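Local atomic coordinates of AlyGC (Glaciecola chathamensis, PDB entry 5GKD), a protein that degrades the polysaccharide alginate as a lyase of polysaccharide lyase family 6, and carries a bound calcium ion. Residues E576-Q581 and Y606-N611; V639-I644 and V667-T672; N676-I681 and E700-P705; I682-V687 and V706-F711; W693-V698 and T719-T724. One frame throughout, in Å; residues are numbered along the deposited sequence.

Contact 1: residues E576-Q581 and Y606-N611; sequences EVQDSQ and YLTIEN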
# COMPACT_ATOMS: atom_id res chain seq x y z
N GLU A 576 -6.82 -18.67 11.95
CA GLU A 576 -7.61 -19.60 12.75
C GLU A 576 -7.81 -19.06 14.16
O GLU A 576 -6.84 -18.76 14.86
CB GLU A 576 -6.95 -20.97 12.82
CG GLU A 576 -7.99 -22.06 12.91
CD GLU A 576 -7.50 -23.28 13.64
OE1 GLU A 576 -8.19 -24.32 13.56
OE2 GLU A 576 -6.43 -23.18 14.29
N VAL A 577 -9.07 -18.95 14.58
CA VAL A 577 -9.45 -18.47 15.90
C VAL A 577 -10.25 -19.58 16.59
O VAL A 577 -11.29 -20.01 16.08
CB VAL A 577 -10.28 -17.18 15.82
CG1 VAL A 577 -10.67 -16.72 17.20
CG2 VAL A 577 -9.49 -16.09 15.09
N GLN A 578 -9.76 -20.03 17.75
CA GLN A 578 -10.40 -21.09 18.53
C GLN A 578 -10.54 -20.64 19.98
O GLN A 578 -9.58 -20.11 20.56
CB GLN A 578 -9.61 -22.40 18.49
CG GLN A 578 -9.44 -23.03 17.13
CD GLN A 578 -10.73 -23.57 16.57
OE1 GLN A 578 -11.70 -23.78 17.30
NE2 GLN A 578 -10.75 -23.81 15.27
N ASP A 579 -11.73 -20.83 20.56
CA ASP A 579 -11.92 -20.72 22.01
C ASP A 579 -11.40 -19.39 22.55
O ASP A 579 -10.63 -19.35 23.51
CB ASP A 579 -11.25 -21.89 22.74
CG ASP A 579 -11.62 -23.24 22.14
OD1 ASP A 579 -12.81 -23.57 22.13
OD2 ASP A 579 -10.72 -23.98 21.68
N SER A 580 -11.82 -18.28 21.94
CA SER A 580 -11.27 -16.97 22.27
C SER A 580 -12.39 -15.96 22.46
O SER A 580 -13.50 -16.11 21.94
CB SER A 580 -10.28 -16.48 21.18
OG SER A 580 -9.14 -17.33 21.11
N GLN A 581 -12.11 -14.91 23.24
CA GLN A 581 -13.12 -13.92 23.57
C GLN A 581 -12.68 -12.54 23.13
O GLN A 581 -11.50 -12.18 23.25
CB GLN A 581 -13.43 -13.88 25.07
CG GLN A 581 -12.96 -15.09 25.86
CD GLN A 581 -13.56 -16.39 25.40
OE1 GLN A 581 -14.70 -16.44 25.05
NE2 GLN A 581 -12.80 -17.44 25.41
N TYR A 606 -8.01 -19.69 4.15
CA TYR A 606 -8.90 -20.28 5.14
C TYR A 606 -9.06 -19.33 6.31
O TYR A 606 -8.10 -19.09 7.04
CB TYR A 606 -8.37 -21.62 5.65
CG TYR A 606 -8.16 -22.66 4.60
CD1 TYR A 606 -9.21 -23.47 4.16
CD2 TYR A 606 -6.91 -22.85 4.05
CE1 TYR A 606 -9.01 -24.45 3.19
CE2 TYR A 606 -6.70 -23.80 3.09
CZ TYR A 606 -7.74 -24.59 2.66
OH TYR A 606 -7.48 -25.53 1.71
N LEU A 607 -10.27 -18.82 6.50
CA LEU A 607 -10.65 -18.10 7.71
C LEU A 607 -11.53 -19.01 8.55
O LEU A 607 -12.62 -19.41 8.10
CB LEU A 607 -11.43 -16.83 7.35
CG LEU A 607 -11.45 -15.61 8.25
CD1 LEU A 607 -12.80 -14.94 8.18
CD2 LEU A 607 -11.02 -15.86 9.66
N THR A 608 -11.09 -19.34 9.76
CA THR A 608 -11.84 -20.22 10.65
C THR A 608 -11.99 -19.57 12.03
O THR A 608 -11.00 -19.17 12.63
CB THR A 608 -11.15 -21.59 10.80
OG1 THR A 608 -11.16 -22.25 9.54
CG2 THR A 608 -11.90 -22.46 11.80
N ILE A 609 -13.23 -19.48 12.51
CA ILE A 609 -13.54 -18.98 13.86
C ILE A 609 -14.51 -19.96 14.50
O ILE A 609 -15.65 -20.07 14.05
CB ILE A 609 -14.15 -17.56 13.85
CG1 ILE A 609 -13.18 -16.54 13.26
CG2 ILE A 609 -14.51 -17.13 15.24
CD1 ILE A 609 -13.77 -15.15 13.21
N GLU A 610 -14.08 -20.64 15.56
CA GLU A 610 -14.94 -21.60 16.24
C GLU A 610 -14.87 -21.43 17.75
O GLU A 610 -13.84 -21.04 18.30
CB GLU A 610 -14.56 -23.05 15.87
CG GLU A 610 -14.78 -23.41 14.43
CD GLU A 610 -14.28 -24.81 14.10
OE1 GLU A 610 -13.09 -25.08 14.32
OE2 GLU A 610 -15.10 -25.64 13.64
N ASN A 611 -15.99 -21.74 18.41
CA ASN A 611 -16.06 -21.84 19.88
C ASN A 611 -15.62 -20.55 20.55
O ASN A 611 -14.98 -20.56 21.60
CB ASN A 611 -15.24 -23.01 20.40
CG ASN A 611 -15.72 -24.35 19.85
OD1 ASN A 611 -16.93 -24.61 19.77
ND2 ASN A 611 -14.77 -25.20 19.47

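Contact 2: residues V639-I644 and V667-T672; sequences VMNNNI and VNKMTT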
# COMPACT_ATOMS: atom_id res chain seq x y z
N VAL A 639 -15.29 -20.39 7.52
CA VAL A 639 -15.92 -21.43 8.32
C VAL A 639 -16.08 -20.88 9.73
O VAL A 639 -15.08 -20.56 10.38
CB VAL A 639 -15.09 -22.72 8.34
CG1 VAL A 639 -15.66 -23.71 9.35
CG2 VAL A 639 -15.02 -23.34 6.97
N MET A 640 -17.32 -20.76 10.19
CA MET A 640 -17.59 -20.22 11.52
C MET A 640 -18.64 -21.06 12.23
O MET A 640 -19.80 -21.11 11.80
CB MET A 640 -18.04 -18.76 11.44
CG MET A 640 -16.99 -17.87 10.85
SD MET A 640 -17.26 -16.13 11.16
CE MET A 640 -15.84 -15.43 10.29
N ASN A 641 -18.25 -21.70 13.33
CA ASN A 641 -19.08 -22.66 14.03
C ASN A 641 -19.05 -22.41 15.53
O ASN A 641 -17.99 -22.16 16.11
CB ASN A 641 -18.63 -24.10 13.78
CG ASN A 641 -18.58 -24.45 12.33
OD1 ASN A 641 -19.42 -24.02 11.54
ND2 ASN A 641 -17.57 -25.23 11.95
N ASN A 642 -20.22 -22.54 16.16
CA ASN A 642 -20.31 -22.67 17.61
C ASN A 642 -19.85 -21.41 18.32
O ASN A 642 -19.29 -21.48 19.41
CB ASN A 642 -19.54 -23.90 18.10
CG ASN A 642 -20.15 -25.20 17.62
OD1 ASN A 642 -21.13 -25.64 18.20
ND2 ASN A 642 -19.59 -25.81 16.56
N ASN A 643 -20.08 -20.26 17.72
CA ASN A 643 -19.71 -18.98 18.31
C ASN A 643 -20.95 -18.29 18.86
O ASN A 643 -22.08 -18.55 18.45
CB ASN A 643 -19.04 -18.05 17.29
CG ASN A 643 -17.87 -18.69 16.57
OD1 ASN A 643 -16.79 -18.87 17.13
ND2 ASN A 643 -18.09 -19.04 15.32
N ILE A 644 -20.71 -17.36 19.77
CA ILE A 644 -21.74 -16.47 20.28
C ILE A 644 -21.31 -15.05 19.95
O ILE A 644 -20.24 -14.61 20.38
CB ILE A 644 -21.96 -16.64 21.79
CG1 ILE A 644 -22.50 -18.04 22.10
CG2 ILE A 644 -22.91 -15.57 22.32
CD1 ILE A 644 -21.41 -19.08 22.27
N VAL A 667 -16.19 -21.10 -0.38
CA VAL A 667 -16.73 -22.07 0.56
C VAL A 667 -17.14 -21.32 1.82
O VAL A 667 -16.31 -20.69 2.48
CB VAL A 667 -15.72 -23.18 0.89
CG1 VAL A 667 -16.27 -24.06 2.01
CG2 VAL A 667 -15.40 -24.00 -0.36
N ASN A 668 -18.43 -21.40 2.16
CA ASN A 668 -18.96 -20.69 3.32
C ASN A 668 -19.74 -21.68 4.18
O ASN A 668 -20.67 -22.32 3.69
CB ASN A 668 -19.87 -19.55 2.89
CG ASN A 668 -19.19 -18.60 1.94
OD1 ASN A 668 -18.35 -17.82 2.35
ND2 ASN A 668 -19.56 -18.65 0.67
N LYS A 669 -19.37 -21.78 5.45
CA LYS A 669 -20.03 -22.70 6.39
C LYS A 669 -20.23 -21.98 7.72
O LYS A 669 -19.26 -21.71 8.43
CB LYS A 669 -19.21 -23.97 6.57
CG LYS A 669 -19.76 -24.96 7.59
CD LYS A 669 -18.95 -26.28 7.61
CE LYS A 669 -19.09 -27.02 8.94
NZ LYS A 669 -17.78 -27.61 9.41
N MET A 670 -21.48 -21.66 8.05
CA MET A 670 -21.82 -21.04 9.33
C MET A 670 -22.82 -21.93 10.06
O MET A 670 -23.95 -22.11 9.61
CB MET A 670 -22.41 -19.64 9.14
CG MET A 670 -21.41 -18.48 9.13
SD MET A 670 -20.37 -18.42 7.67
CE MET A 670 -21.56 -18.69 6.42
N THR A 671 -22.41 -22.44 11.22
CA THR A 671 -23.08 -23.56 11.87
C THR A 671 -23.14 -23.34 13.37
O THR A 671 -22.12 -23.02 13.99
CB THR A 671 -22.32 -24.86 11.52
OG1 THR A 671 -22.96 -25.51 10.42
CG2 THR A 671 -22.20 -25.80 12.70
N THR A 672 -24.33 -23.46 13.95
CA THR A 672 -24.49 -23.55 15.40
C THR A 672 -23.98 -22.28 16.10
O THR A 672 -23.41 -22.34 17.19
CB THR A 672 -23.78 -24.79 15.96
OG1 THR A 672 -24.04 -25.90 15.09
CG2 THR A 672 -24.30 -25.16 17.33
O HOH W 1 -23.14 -21.40 19.92

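Contact 3: residues N676-I681 and E700-P705; sequences NNSAPI and EGTPEP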
# COMPACT_ATOMS: atom_id res chain seq x y z
N ASN A 676 -26.88 -12.45 18.28
CA ASN A 676 -27.80 -11.76 19.18
C ASN A 676 -27.68 -10.25 19.00
O ASN A 676 -26.60 -9.68 19.19
CB ASN A 676 -27.53 -12.15 20.63
CG ASN A 676 -27.59 -13.66 20.84
OD1 ASN A 676 -28.35 -14.35 20.18
ND2 ASN A 676 -26.77 -14.17 21.75
N ASN A 677 -28.79 -9.62 18.64
CA ASN A 677 -28.89 -8.17 18.55
C ASN A 677 -27.76 -7.59 17.70
O ASN A 677 -26.98 -6.75 18.16
CB ASN A 677 -28.91 -7.55 19.95
CG ASN A 677 -29.98 -8.18 20.84
OD1 ASN A 677 -31.15 -8.24 20.46
ND2 ASN A 677 -29.57 -8.66 22.01
N SER A 678 -27.69 -8.06 16.46
CA SER A 678 -26.53 -7.77 15.62
C SER A 678 -26.97 -7.46 14.19
O SER A 678 -28.13 -7.64 13.81
CB SER A 678 -25.54 -8.93 15.63
OG SER A 678 -25.04 -9.19 16.94
N ALA A 679 -26.02 -6.96 13.42
CA ALA A 679 -26.25 -6.75 12.01
C ALA A 679 -26.24 -8.10 11.28
O ALA A 679 -25.67 -9.07 11.77
CB ALA A 679 -25.17 -5.81 11.45
N PRO A 680 -26.89 -8.18 10.13
CA PRO A 680 -27.05 -9.48 9.45
C PRO A 680 -25.75 -9.99 8.83
O PRO A 680 -24.75 -9.28 8.70
CB PRO A 680 -28.08 -9.17 8.38
CG PRO A 680 -27.86 -7.72 8.07
CD PRO A 680 -27.57 -7.10 9.39
N ILE A 681 -25.79 -11.27 8.47
CA ILE A 681 -24.80 -11.87 7.57
C ILE A 681 -25.16 -11.49 6.14
O ILE A 681 -26.34 -11.53 5.77
CB ILE A 681 -24.79 -13.40 7.75
CG1 ILE A 681 -24.36 -13.78 9.16
CG2 ILE A 681 -23.92 -14.06 6.70
CD1 ILE A 681 -24.63 -15.25 9.45
N GLU A 700 -31.38 -14.02 16.93
CA GLU A 700 -32.29 -13.36 17.86
C GLU A 700 -32.01 -11.86 17.87
O GLU A 700 -30.92 -11.43 18.26
CB GLU A 700 -32.17 -13.93 19.27
CG GLU A 700 -33.04 -13.16 20.25
CD GLU A 700 -33.31 -13.92 21.53
OE1 GLU A 700 -32.98 -15.12 21.60
OE2 GLU A 700 -33.85 -13.31 22.48
N GLY A 701 -33.01 -11.08 17.47
CA GLY A 701 -32.78 -9.67 17.27
C GLY A 701 -31.81 -9.36 16.16
O GLY A 701 -31.21 -8.29 16.15
N THR A 702 -31.64 -10.28 15.21
CA THR A 702 -30.73 -10.13 14.08
C THR A 702 -31.48 -10.51 12.81
O THR A 702 -32.06 -11.60 12.75
CB THR A 702 -29.50 -11.03 14.24
OG1 THR A 702 -28.80 -10.71 15.46
CG2 THR A 702 -28.55 -10.88 13.03
N PRO A 703 -31.48 -9.66 11.78
CA PRO A 703 -32.13 -10.04 10.52
C PRO A 703 -31.53 -11.33 9.97
O PRO A 703 -30.37 -11.65 10.21
CB PRO A 703 -31.83 -8.85 9.60
CG PRO A 703 -31.61 -7.73 10.51
CD PRO A 703 -30.94 -8.30 11.72
N GLU A 704 -32.38 -12.09 9.24
CA GLU A 704 -31.99 -13.28 8.50
C GLU A 704 -30.83 -12.96 7.56
O GLU A 704 -30.71 -11.82 7.11
CB GLU A 704 -33.15 -13.81 7.65
CG GLU A 704 -34.24 -14.50 8.42
CD GLU A 704 -35.57 -14.37 7.71
OE1 GLU A 704 -35.59 -14.55 6.47
OE2 GLU A 704 -36.57 -14.05 8.39
N PRO A 705 -30.00 -13.95 7.22
CA PRO A 705 -28.91 -13.71 6.26
C PRO A 705 -29.41 -13.12 4.95
O PRO A 705 -30.46 -13.50 4.43
CB PRO A 705 -28.32 -15.11 6.07
CG PRO A 705 -28.56 -15.78 7.39
CD PRO A 705 -29.90 -15.28 7.85
O HOH W 2 -30.47 -5.76 14.53
O HOH W 3 -28.07 -12.86 9.39

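Contact 4: residues I682-V687 and V706-F711; sequences IFELTV and VVRDLF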
# COMPACT_ATOMS: atom_id res chain seq x y z
N ILE A 682 -24.17 -11.12 5.33
CA ILE A 682 -24.46 -10.73 3.95
C ILE A 682 -23.52 -11.47 3.01
O ILE A 682 -22.30 -11.34 3.12
CB ILE A 682 -24.34 -9.21 3.72
CG1 ILE A 682 -25.31 -8.44 4.62
CG2 ILE A 682 -24.64 -8.89 2.25
CD1 ILE A 682 -25.36 -6.96 4.33
N PHE A 683 -24.10 -12.22 2.08
CA PHE A 683 -23.36 -12.90 1.03
C PHE A 683 -23.49 -12.11 -0.26
O PHE A 683 -24.58 -11.66 -0.62
CB PHE A 683 -23.87 -14.33 0.82
CG PHE A 683 -23.64 -15.21 2.00
CD1 PHE A 683 -22.40 -15.77 2.23
CD2 PHE A 683 -24.66 -15.47 2.89
CE1 PHE A 683 -22.18 -16.58 3.33
CE2 PHE A 683 -24.45 -16.27 3.99
CZ PHE A 683 -23.21 -16.83 4.21
N GLU A 684 -22.36 -11.92 -0.93
CA GLU A 684 -22.30 -11.38 -2.28
C GLU A 684 -21.58 -12.44 -3.11
O GLU A 684 -20.35 -12.43 -3.27
CB GLU A 684 -21.62 -9.98 -2.28
CG GLU A 684 -22.39 -8.93 -1.46
CD GLU A 684 -21.82 -7.52 -1.52
OE1 GLU A 684 -20.62 -7.38 -1.85
OE2 GLU A 684 -22.56 -6.55 -1.25
N LEU A 685 -22.33 -13.40 -3.60
CA LEU A 685 -21.81 -14.50 -4.37
C LEU A 685 -21.41 -14.13 -5.78
O LEU A 685 -22.13 -13.46 -6.44
CB LEU A 685 -22.82 -15.63 -4.38
CG LEU A 685 -23.21 -16.14 -3.02
CD1 LEU A 685 -24.45 -16.97 -3.07
CD2 LEU A 685 -22.07 -16.85 -2.30
N THR A 686 -20.23 -14.56 -6.22
CA THR A 686 -19.73 -14.28 -7.55
C THR A 686 -19.70 -15.53 -8.43
O THR A 686 -20.41 -16.44 -8.20
CB THR A 686 -18.31 -13.70 -7.51
OG1 THR A 686 -17.42 -14.66 -6.98
CG2 THR A 686 -18.25 -12.46 -6.67
N VAL A 687 -18.84 -15.57 -9.41
CA VAL A 687 -18.69 -16.70 -10.28
C VAL A 687 -18.08 -17.92 -9.59
O VAL A 687 -17.65 -17.86 -8.49
CB VAL A 687 -17.82 -16.33 -11.49
CG1 VAL A 687 -18.40 -15.18 -12.23
CG2 VAL A 687 -16.43 -15.94 -11.04
N VAL A 706 -28.66 -12.16 4.43
CA VAL A 706 -28.97 -11.51 3.15
C VAL A 706 -28.12 -12.15 2.06
O VAL A 706 -26.89 -12.24 2.20
CB VAL A 706 -28.70 -10.00 3.21
CG1 VAL A 706 -28.89 -9.39 1.83
CG2 VAL A 706 -29.58 -9.32 4.24
N VAL A 707 -28.76 -12.59 0.98
CA VAL A 707 -28.05 -13.11 -0.19
C VAL A 707 -28.26 -12.15 -1.35
O VAL A 707 -29.40 -11.92 -1.78
CB VAL A 707 -28.49 -14.53 -0.55
CG1 VAL A 707 -27.81 -14.97 -1.84
CG2 VAL A 707 -28.11 -15.48 0.55
N ARG A 708 -27.17 -11.59 -1.84
CA ARG A 708 -27.15 -10.81 -3.07
C ARG A 708 -26.39 -11.65 -4.09
O ARG A 708 -25.20 -11.93 -3.92
CB ARG A 708 -26.47 -9.46 -2.83
CG ARG A 708 -26.98 -8.71 -1.60
CD ARG A 708 -26.08 -7.51 -1.22
NE ARG A 708 -26.67 -6.73 -0.13
CZ ARG A 708 -26.01 -5.86 0.63
NH1 ARG A 708 -24.71 -5.65 0.46
NH2 ARG A 708 -26.66 -5.21 1.59
N ASP A 709 -27.05 -12.08 -5.15
CA ASP A 709 -26.35 -12.86 -6.16
C ASP A 709 -25.99 -11.93 -7.26
O ASP A 709 -26.84 -11.31 -7.86
CB ASP A 709 -27.13 -14.06 -6.67
CG ASP A 709 -26.22 -15.12 -7.33
OD1 ASP A 709 -25.39 -14.76 -8.14
OD2 ASP A 709 -26.36 -16.31 -7.08
N LEU A 710 -24.70 -11.79 -7.49
CA LEU A 710 -24.23 -10.87 -8.49
C LEU A 710 -24.21 -11.51 -9.83
O LEU A 710 -23.83 -10.90 -10.79
CB LEU A 710 -22.84 -10.37 -8.13
CG LEU A 710 -22.71 -9.55 -6.86
CD1 LEU A 710 -21.33 -8.98 -6.73
CD2 LEU A 710 -23.79 -8.48 -6.68
N PHE A 711 -24.61 -12.75 -9.88
CA PHE A 711 -24.63 -13.44 -11.12
C PHE A 711 -25.80 -14.37 -11.07
O PHE A 711 -25.65 -15.58 -10.92
CB PHE A 711 -23.35 -14.21 -11.34
CG PHE A 711 -22.23 -13.37 -11.85
CD1 PHE A 711 -22.09 -13.13 -13.18
CD2 PHE A 711 -21.29 -12.86 -10.99
CE1 PHE A 711 -21.03 -12.41 -13.67
CE2 PHE A 711 -20.24 -12.11 -11.45
CZ PHE A 711 -20.12 -11.87 -12.81
O HOH W 4 -23.14 -16.60 -8.23

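Contact 5: residues W693-V698 and T719-T724; sequences WVTGNV and TISGNT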
# COMPACT_ATOMS: atom_id res chain seq x y z
N TRP A 693 -23.39 -22.95 3.23
CA TRP A 693 -24.24 -23.68 4.17
C TRP A 693 -24.37 -22.87 5.46
O TRP A 693 -23.38 -22.69 6.17
CB TRP A 693 -23.69 -25.06 4.49
CG TRP A 693 -23.89 -26.02 3.42
CD1 TRP A 693 -25.06 -26.67 3.10
CD2 TRP A 693 -22.91 -26.47 2.49
NE1 TRP A 693 -24.86 -27.49 2.02
CE2 TRP A 693 -23.55 -27.39 1.63
CE3 TRP A 693 -21.55 -26.19 2.30
CZ2 TRP A 693 -22.87 -28.02 0.59
CZ3 TRP A 693 -20.88 -26.82 1.28
CH2 TRP A 693 -21.54 -27.73 0.43
N VAL A 694 -25.58 -22.41 5.75
CA VAL A 694 -25.85 -21.64 6.96
C VAL A 694 -27.00 -22.35 7.67
O VAL A 694 -28.17 -22.14 7.35
CB VAL A 694 -26.22 -20.18 6.65
CG1 VAL A 694 -26.53 -19.44 7.94
CG2 VAL A 694 -25.10 -19.51 5.89
N THR A 695 -26.66 -23.21 8.63
CA THR A 695 -27.64 -24.07 9.28
C THR A 695 -27.40 -24.10 10.78
O THR A 695 -26.27 -23.95 11.25
CB THR A 695 -27.60 -25.51 8.73
OG1 THR A 695 -26.33 -26.09 9.03
CG2 THR A 695 -27.83 -25.52 7.22
N GLY A 696 -28.48 -24.31 11.53
CA GLY A 696 -28.37 -24.51 12.96
C GLY A 696 -28.08 -23.26 13.77
O GLY A 696 -27.73 -23.37 14.94
N ASN A 697 -28.25 -22.08 13.19
CA ASN A 697 -27.93 -20.85 13.91
C ASN A 697 -29.17 -20.25 14.57
O ASN A 697 -30.31 -20.53 14.19
CB ASN A 697 -27.30 -19.82 12.96
CG ASN A 697 -26.08 -20.37 12.21
OD1 ASN A 697 -24.96 -20.34 12.72
ND2 ASN A 697 -26.31 -20.91 11.00
N VAL A 698 -28.94 -19.41 15.57
CA VAL A 698 -29.98 -18.60 16.18
C VAL A 698 -29.75 -17.15 15.79
O VAL A 698 -28.68 -16.59 16.07
CB VAL A 698 -30.01 -18.75 17.71
CG1 VAL A 698 -31.01 -17.79 18.29
CG2 VAL A 698 -30.34 -20.19 18.10
N THR A 719 -27.44 -23.21 0.67
CA THR A 719 -28.35 -23.85 1.61
C THR A 719 -28.39 -23.01 2.88
O THR A 719 -27.41 -22.97 3.63
CB THR A 719 -27.88 -25.27 1.93
OG1 THR A 719 -27.98 -26.09 0.77
CG2 THR A 719 -28.71 -25.89 3.06
N ILE A 720 -29.51 -22.33 3.11
CA ILE A 720 -29.70 -21.52 4.31
C ILE A 720 -31.02 -21.97 4.93
O ILE A 720 -32.10 -21.59 4.46
CB ILE A 720 -29.70 -20.02 4.02
CG1 ILE A 720 -28.32 -19.56 3.54
CG2 ILE A 720 -30.09 -19.23 5.26
CD1 ILE A 720 -28.28 -18.14 3.00
N SER A 721 -30.94 -22.81 5.96
CA SER A 721 -32.15 -23.38 6.55
C SER A 721 -31.82 -23.95 7.91
O SER A 721 -30.66 -24.11 8.29
CB SER A 721 -32.73 -24.46 5.65
OG SER A 721 -31.82 -25.54 5.57
N GLY A 722 -32.87 -24.31 8.64
CA GLY A 722 -32.69 -24.89 9.96
C GLY A 722 -32.24 -23.88 10.98
O GLY A 722 -31.61 -24.26 11.97
N ASN A 723 -32.56 -22.61 10.77
CA ASN A 723 -32.18 -21.54 11.67
C ASN A 723 -33.41 -21.00 12.39
O ASN A 723 -34.49 -20.90 11.81
CB ASN A 723 -31.49 -20.40 10.91
CG ASN A 723 -30.22 -20.86 10.23
OD1 ASN A 723 -29.32 -21.40 10.86
ND2 ASN A 723 -30.16 -20.67 8.93
N THR A 724 -33.22 -20.64 13.65
CA THR A 724 -34.25 -19.98 14.46
C THR A 724 -34.11 -18.48 14.32
O THR A 724 -33.07 -17.92 14.67
CB THR A 724 -34.12 -20.41 15.92
OG1 THR A 724 -33.83 -21.80 16.00
CG2 THR A 724 -35.40 -20.07 16.69

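Contact 1: residues E576-Q581 and Y606-N611
A bend at chi2 of Gln578 (-69°) turns its CD aside, while Glu610, with CG anti to its carbonyl carbon (chi1 -65°), runs on extended, and the two side chains lie next to each other on successive coils of a parallel beta-helix. Gln578 NE2 donates to Glu610 OE1 at 2.8 Å, using the anti lone pair of that oxygen, which sits in the amide plane. The same NE2 reaches Glu576 OE1 in its own strand at 3.1 Å, approaching from above that carboxylate. One amide nitrogen thus joins two acidic groups and would probably ease the repulsion between them. Beside them, Glu576 CG rests on Thr608 CB at 3.8 Å. Regular parallel bonds tie the backbones, among them Val577 N to Thr608 O and Glu610 N to Val577 O. On the buried face Val577 CB meets Ile609 CG1 at 3.9 Å, and Phe590 touches both residues. Past the strands, the carboxylate of Asp579 and the amide of Asn611 lie side by side with nearly parallel planes (6° apart), Asp579 OD1 3.0 Å from Asn611 CB.

Contact 2: residues V639-I644 and V667-T672
Asn641 and Thr671 are register partners on two parallel strands of neighbouring beta-helix coils, their side chains on the same face, and the backbone supplies the bonds between these strands. Met640 N donates to Lys669 O at 2.8 Å, Thr671 N to Met640 O at 3.0 Å, and Asn642 N continues the ladder to Thr671 O as the chain leaves the strand. Met640 O also accepts from Asn673 ND2, so two donors grip it. A water gives a further link, donating to Thr672 O at 2.9 Å and weakly to Asn643 O.

The side-chain contacts are mostly van der Waals. Chi1 of -56° sets CG of Asn641 anti to the carbonyl carbon; the amide is then turned so that OD1 lies 3.0 Å from Thr671 CB, while its nitrogen turns to Glu610 OE2. Lys669 crosses this amide at about a right angle, its CE 3.8 Å from Asn641 ND2. An alanine at Asn641 would probably leave Glu610 OE2 without this amide donor and open a gap beside Thr671 CB. On the buried face Met640 CB approaches Met670 CG at 4.1 Å.

Among the neighbouring strands, 606-610 flanks strand 637-641 on one side, with Met640 touching Leu607 and Ile609. Asn643 ND2 binds both Ile609 O and Asn673 OD1, the latter a step of an asparagine ladder through the turns. Phe683 of strand 681-685 packs on Met670 from across the coil interior.

Contact 3: residues N676-I681 and E700-P705
Thr702 points its side chain at the turn around Ser678, where two stacked coils of the parallel beta-helix pass from one strand to the next. Its OG1, anti to the carbonyl carbon (chi1 -59°), accepts from Ser678 N at 3.0 Å along a somewhat bent bond (139°) and is also hydrogen-bonded to Phe675 O, so the hydroxyl joins two points of the adjoining coil. The methyl branch, CG2, lies 3.4 Å from Ser678 O and 3.6 Å from Ala679 O.

At the start of the turns, Asn676 and Glu700 lie across one another with amide and carboxylate planes 69° apart. It is the aliphatic CB of Glu700 that meets Asn676 OD1, while the amide nitrogen of Asn676 goes to Asn646 OD1 of the preceding coil. Just beyond, Asn677 N binds Glu700 O at 2.8 Å.

Further along, prolines carry the packing. Pro680 is directed at the other turn and sets its CB 4.0 Å from Pro703 CB. Ile681 CB and Pro705 CB approach each other less closely, and Phe699 touches both residues. Prolines lack an N-H, and waters supply some of the links here. One water donates to both Ser678 O and Gly701 O; another accepts from Ile681 N at 2.9 Å and donates to Pro703 O at 2.7 Å.

Contact 4: residues I682-V687 and V706-F711
The guanidinium of Arg708 is held in two ways at once, with Ile682 under one face and Glu684 at its edge. Ile682 CG2 lies 3.6 Å from the guanidinium plane, offset toward the rim, while Arg708 NH1 forms a salt bridge to Glu684 OE2 at 2.9 Å, the oxygen lying in the guanidinium plane. The carboxylate is turned 43° from that plane, and its other oxygen, OE1, binds His663 ND1. An alanine at Glu684 would probably leave both Arg708 NH1 and His663 ND1 without their acidic partner and let the guanidinium turn more freely.

On the buried face, Leu685 CD1 meets Val707 CG1 at 4.1 Å. Val687 CG1 makes a CH-pi contact over the ring of Phe711, 3.8 Å from its centroid, although this phenylalanine is poorly ordered. Asp709 OD1 accepts from Phe711 N, closing an Asx turn at the strand end. Four bonds in parallel register, such as Phe683 N to Val706 O (2.8 Å), run between strands 681-685 and 706-709, the last two rungs of this face of the parallel beta-helix.

Contact 5: residues W693-V698 and T719-T724
Asn723 forms the tight centre of this contact, reaching both Asn697 and the backbone of Val694. Its CG lies anti to the carbonyl carbon (chi1 -61°), beside its own N, and from there the amide splits its bonds. OD1 accepts from Asn697 N at 2.7 Å and, less directly, from Asn697 ND2 at 3.1 Å. ND2 donates to Val694 O at 2.9 Å, an oxygen that Ser721 N approaches from the opposite face of its carbonyl plane at 3.2 Å. The side chain thereby bridges the break between the two strand sections. Nearby, Val694 CB packs against Ile720 CG1 at 3.8 Å, towards the interior.

The solvent side is looser. Trp693, largely exposed, brings the CD1 of its indole to 3.4 Å from Thr719 CB in an oblique approach. At the turn the glycines share one weak bond, Gly696 N to Gly722 O, strongly bent at 133°.

Asn697 ND2 also binds Met670 O and its OD1 accepts from Asn673 ND2, so the asparagine ladder, a known feature of such beta-helices, runs on from the preceding coil. Strand 667-676 flanks 691-700 on one side, and strands 717-721 and 724-725 flank it on the other, near the C-terminal end of the chain.

The five contacts lie along the C-terminal beta-helix; contacts 1 and 2 close in series before the other three, whose segments interleave. Contacts 1, 2 and 5 lie on one parallel face: strands 606-610 and 637-641 join contact 1 to contact 2, and 667-676 and 691-700 join contact 2 to contact 5, each pair of centres about 10 Å apart. Contacts 3 and 4 join one pair of coils, and contact 5 joins the second of these to the next. Contact 3 holds the turns and runs directly into contact 4, whose strands form another face, about 17 Å from contact 5 between centres. Phe683 reaches Met670 and Val694 across the interior, so the faces close on a shared core.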